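Local coordinates for putative polysaccharide biosynthesis protein with aminopeptidase-like domain (Clostridium acetobutylicum, PDB 3K9T) that binds one zinc ion per subunit, forms a homotrimer and probably serves the biosynthesis of modified polysaccharides, with no peptidase activity expected despite its aminopeptidase-like domain, at the interface of chains A and B. Sequence-based numbering; all coordinates share one arbitrary frame. Chains: chain A/B, putative peptidase.

Contact 1: the interface of chains A and B. Residues chain A 292-295; chain B 393-394, 397, 414.
A:Pro294 stands on the face of the B:Trp394 indole with its CD–CG edge down, the rest of the pyrrolidine rising away, and this pair is the apolar centre of the patch. Its CD methylene lies 3.5 Å from the centroid of the six-membered ring, an approach that fits a CH-pi contact; the same carbon also covers the five-membered ring. The two side chains cross at about a right angle and hide about 71 and 73 Å² respectively, the most in the patch. With CG between the backbone N and the carbonyl carbon (chi1 60°), the A:Trp295 indole projects toward chain B. It brings the CZ3–CH2 edge of its six-membered ring to the NE1–CD1 rim of B:Trp394, from the side of the face that A:Pro294 takes. The rings stand 87° apart, edge to face, with CD1 of B:Trp394 in the A:Trp295 plane and 3.7 Å from CZ3. CD2 of A:Phe293 lies over one face of A:Trp295, toward the rim. CE of the selenomethionine B:Met414 comes only marginally near CH2 of A:Trp295, at 4.2 Å. Farther out, CG of A:Pro294 packs on CB of B:Phe393 at 3.9 Å, and its CB on CB of B:Asn397 at 3.8 Å. At the polar rim the carbonyl O of A:Phe292 approaches CH2 of B:Trp394 at 3.5 Å, a van der Waals contact. The A:Phe292 ring and the B:Asn397 amide come from opposite directions with planes 34° apart, CE2 lying 3.7 Å from OD1. The patch thus seats a helix of the permutated winged helix-turn-helix region on an aromatic loop of its neighbour, joining subunits of the homotrimer.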
loop_
_atom_site.group_PDB
_atom_site.type_symbol
_atom_site.label_atom_id
_atom_site.label_comp_id
_atom_site.label_asym_id
_atom_site.label_seq_id
_atom_site.Cartn_x
_atom_site.Cartn_y
_atom_site.Cartn_z
ATOM N N PHE A 292 -10.929 9.315 10.143
ATOM C CA PHE A 292 -12.131 10.084 10.326
ATOM C C PHE A 292 -13.363 9.217 10.370
ATOM O O PHE A 292 -13.436 8.208 9.727
ATOM C CB PHE A 292 -12.301 11.065 9.178
ATOM C CG PHE A 292 -13.609 11.846 9.212
ATOM C CD1 PHE A 292 -13.733 12.976 9.989
ATOM C CD2 PHE A 292 -14.685 11.469 8.411
ATOM C CE1 PHE A 292 -14.898 13.706 9.993
ATOM C CE2 PHE A 292 -15.842 12.179 8.414
ATOM C CZ PHE A 292 -15.952 13.315 9.209
ATOM N N PHE A 293 -14.320 9.642 11.179
ATOM C CA PHE A 293 -15.677 9.112 11.163
ATOM C C PHE A 293 -16.538 10.325 11.458
ATOM O O PHE A 293 -16.141 11.133 12.297
ATOM C CB PHE A 293 -15.872 8.004 12.207
ATOM C CG PHE A 293 -15.295 8.326 13.563
ATOM C CD1 PHE A 293 -13.969 8.052 13.848
ATOM C CD2 PHE A 293 -16.087 8.889 14.556
ATOM C CE1 PHE A 293 -13.443 8.343 15.106
ATOM C CE2 PHE A 293 -15.571 9.168 15.805
ATOM C CZ PHE A 293 -14.251 8.895 16.078
ATOM N N PRO A 294 -17.706 10.452 10.793
ATOM C CA PRO A 294 -18.613 11.593 10.920
ATOM C C PRO A 294 -19.518 11.582 12.198
ATOM O O PRO A 294 -20.729 11.839 12.153
ATOM C CB PRO A 294 -19.424 11.513 9.633
ATOM C CG PRO A 294 -19.602 10.027 9.472
ATOM C CD PRO A 294 -18.306 9.405 9.960
ATOM N N TRP A 295 -18.903 11.280 13.333
ATOM C CA TRP A 295 -19.534 11.516 14.621
ATOM C C TRP A 295 -18.406 11.803 15.625
ATOM O O TRP A 295 -17.226 11.827 15.246
ATOM C CB TRP A 295 -20.509 10.396 15.033
ATOM C CG TRP A 295 -19.876 9.085 15.142
ATOM C CD1 TRP A 295 -19.240 8.575 16.237
ATOM C CD2 TRP A 295 -19.793 8.093 14.128
ATOM N NE1 TRP A 295 -18.776 7.319 15.968
ATOM C CE2 TRP A 295 -19.094 6.998 14.674
ATOM C CE3 TRP A 295 -20.226 8.024 12.792
ATOM C CZ2 TRP A 295 -18.823 5.828 13.937
ATOM C CZ3 TRP A 295 -19.967 6.852 12.057
ATOM C CH2 TRP A 295 -19.278 5.771 12.642
ATOM N N PHE B 393 -25.034 9.044 9.109
ATOM C CA PHE B 393 -24.029 10.109 9.137
ATOM C C PHE B 393 -22.953 9.929 8.069
ATOM O O PHE B 393 -22.472 10.916 7.512
ATOM C CB PHE B 393 -23.373 10.233 10.509
ATOM C CG PHE B 393 -24.273 10.808 11.571
ATOM C CD1 PHE B 393 -24.908 12.029 11.381
ATOM C CD2 PHE B 393 -24.416 10.162 12.803
ATOM C CE1 PHE B 393 -25.717 12.572 12.379
ATOM C CE2 PHE B 393 -25.231 10.686 13.795
ATOM C CZ PHE B 393 -25.871 11.905 13.586
ATOM N N TRP B 394 -22.562 8.682 7.808
ATOM C CA TRP B 394 -21.654 8.381 6.693
ATOM C C TRP B 394 -22.246 8.728 5.339
ATOM O O TRP B 394 -21.556 9.334 4.509
ATOM C CB TRP B 394 -21.278 6.912 6.654
ATOM C CG TRP B 394 -20.086 6.564 7.465
ATOM C CD1 TRP B 394 -20.048 5.742 8.538
ATOM C CD2 TRP B 394 -18.766 7.044 7.276
ATOM N NE1 TRP B 394 -18.782 5.664 9.028
ATOM C CE2 TRP B 394 -17.964 6.445 8.266
ATOM C CE3 TRP B 394 -18.179 7.935 6.372
ATOM C CZ2 TRP B 394 -16.590 6.674 8.363
ATOM C CZ3 TRP B 394 -16.815 8.187 6.474
ATOM C CH2 TRP B 394 -16.032 7.566 7.469
ATOM N N ASN B 397 -22.413 12.392 4.939
ATOM C CA ASN B 397 -21.122 13.005 4.923
ATOM C C ASN B 397 -20.406 12.791 3.607
ATOM O O ASN B 397 -19.771 13.711 3.081
ATOM C CB ASN B 397 -20.293 12.530 6.109
ATOM C CG ASN B 397 -18.894 13.039 6.049
ATOM O OD1 ASN B 397 -18.060 12.415 5.413
ATOM N ND2 ASN B 397 -18.623 14.192 6.681
HETATM N N MSE B 414 -18.533 -0.615 6.899
HETATM C CA MSE B 414 -19.817 -1.195 7.247
HETATM C C MSE B 414 -20.316 -2.065 6.109
HETATM O O MSE B 414 -19.916 -1.923 4.955
HETATM C CB MSE B 414 -20.852 -0.123 7.615
HETATM C CG MSE B 414 -20.491 0.744 8.812
HETATM SE SE MSE B 414 -21.836 2.086 9.054
HETATM C CE MSE B 414 -21.492 2.699 10.824
#

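Contact 2: the interface of chains A and B. Residues chain A 65, 232, 301, 304; chain B 365-367.
This is a mainly polar subunit interface between two subunits of the homotrimer, where a loop segment of chain B is held largely through its backbone by side chains of chain A, helping to tie the subunits together. A:Trp65 donates its indole NE1 to the carbonyl O of B:Glu367 at 2.8 Å. The acceptor lies in the indole plane, yet the donor stands above the carbonyl plane, 45° out of it. The backbone N of the same residue gives a nearly straight hydrogen bond to the amide OE1 of A:Gln301, 3.1 Å long with 176° at the hydrogen; here the donor lies in the carbonyl plane. Thus both backbone polar groups of B:Glu367 are engaged by chain A. The A:Gln301 chain is bent at chi2, which turns its amide toward this segment, so that its NE2 can also reach carboxylate OE2 of B:Glu367 at 3.2 Å, a weak bond between groups whose planes are 89° apart. One residue earlier, CB of B:Cys366 touches CG1 of A:Ile232 at 3.9 Å. CD1 of A:Ile232 in turn covers one face of the A:Trp65 indole near its rim, a contact within chain A that probably helps to hold the ring in place. The hydroxyl OG of A:Ser304 lies 3.1 Å from N of B:Cys366, a possible hydrogen bond, but the OG position is doubtful because it is modelled too close to the carbonyl O of A:Gln301. On chain A the site draws on strand 65-66, helix 229-237, helix 299-302 and the loop just beyond it, all in the aminopeptidase-like portion or its insert; chain B contributes a loop at the start of the permutated winged helix-turn-helix region.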
loop_
_atom_site.group_PDB
_atom_site.type_symbol
_atom_site.label_atom_id
_atom_site.label_comp_id
_atom_site.label_asym_id
_atom_site.label_seq_id
_atom_site.Cartn_x
_atom_site.Cartn_y
_atom_site.Cartn_z
ATOM N N TRP A 65 -30.510 24.210 11.254
ATOM C CA TRP A 65 -30.832 24.243 12.675
ATOM C C TRP A 65 -31.475 25.546 13.095
ATOM O O TRP A 65 -31.410 26.541 12.391
ATOM C CB TRP A 65 -29.575 23.987 13.508
ATOM C CG TRP A 65 -29.038 22.633 13.355
ATOM C CD1 TRP A 65 -28.557 22.061 12.210
ATOM C CD2 TRP A 65 -28.902 21.646 14.388
ATOM N NE1 TRP A 65 -28.121 20.780 12.473
ATOM C CE2 TRP A 65 -28.319 20.503 13.800
ATOM C CE3 TRP A 65 -29.184 21.632 15.755
ATOM C CZ2 TRP A 65 -28.030 19.360 14.526
ATOM C CZ3 TRP A 65 -28.901 20.473 16.488
ATOM C CH2 TRP A 65 -28.332 19.361 15.864
ATOM N N ILE A 232 -22.240 25.075 14.199
ATOM C CA ILE A 232 -23.192 25.344 13.091
ATOM C C ILE A 232 -23.517 26.843 13.067
ATOM O O ILE A 232 -23.433 27.475 12.027
ATOM C CB ILE A 232 -24.485 24.489 13.199
ATOM C CG1 ILE A 232 -24.141 22.991 13.113
ATOM C CG2 ILE A 232 -25.481 24.849 12.064
ATOM C CD1 ILE A 232 -25.316 22.051 13.405
ATOM N N GLN A 301 -19.190 18.891 11.807
ATOM C CA GLN A 301 -19.737 20.074 11.136
ATOM C C GLN A 301 -18.692 20.610 10.162
ATOM O O GLN A 301 -18.987 20.829 9.012
ATOM C CB GLN A 301 -20.233 21.117 12.128
ATOM C CG GLN A 301 -21.044 20.541 13.296
ATOM C CD GLN A 301 -22.225 19.700 12.872
ATOM O OE1 GLN A 301 -22.768 19.876 11.769
ATOM N NE2 GLN A 301 -22.656 18.787 13.763
ATOM N N SER A 304 -18.557 18.395 7.006
ATOM C CA SER A 304 -19.756 18.271 6.161
ATOM C C SER A 304 -19.315 18.550 4.751
ATOM O O SER A 304 -18.345 19.286 4.539
ATOM C CB SER A 304 -20.792 19.368 6.404
ATOM O OG SER A 304 -20.682 19.978 7.640
ATOM N N LYS B 365 -24.430 21.651 3.981
ATOM C CA LYS B 365 -23.862 22.597 4.928
ATOM C C LYS B 365 -24.214 22.235 6.377
ATOM O O LYS B 365 -25.268 22.579 6.887
ATOM C CB LYS B 365 -24.261 24.038 4.607
ATOM C CG LYS B 365 -23.674 24.530 3.303
ATOM C CD LYS B 365 -23.892 26.029 3.147
ATOM C CE LYS B 365 -23.792 26.492 1.680
ATOM N NZ LYS B 365 -24.302 27.898 1.523
ATOM N N CYS B 366 -23.270 21.555 7.025
ATOM C CA CYS B 366 -23.445 20.978 8.338
ATOM C C CYS B 366 -24.505 19.899 8.317
ATOM O O CYS B 366 -25.249 19.697 7.332
ATOM C CB CYS B 366 -23.762 22.027 9.368
ATOM S SG CYS B 366 -22.540 23.296 9.418
ATOM N N GLU B 367 -24.570 19.170 9.409
ATOM C CA GLU B 367 -25.533 18.088 9.448
ATOM C C GLU B 367 -26.926 18.673 9.605
ATOM O O GLU B 367 -27.090 19.823 10.033
ATOM C CB GLU B 367 -25.153 16.970 10.454
ATOM C CG GLU B 367 -24.929 17.322 11.887
ATOM C CD GLU B 367 -24.219 16.215 12.685
ATOM O OE1 GLU B 367 -23.428 15.409 12.148
ATOM O OE2 GLU B 367 -24.445 16.184 13.902
#

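The centres of the C-alpha atoms of contact 1 and contact 2 lie about 13 Å apart, and the contacts share no residue. They are nevertheless linked along both chains: on chain A, the loop of contact 1 precedes helix 299-302, which serves contact 2; on chain B, both contacts draw on the permutated winged helix-turn-helix region, through its early loop in contact 2 and helix 389-398 in contact 1. The aromatic packing of the one and the backbone hydrogen bonds of the other therefore hold the same two surfaces together, which probably limits rocking of this region against the neighbouring subunit in the trimer.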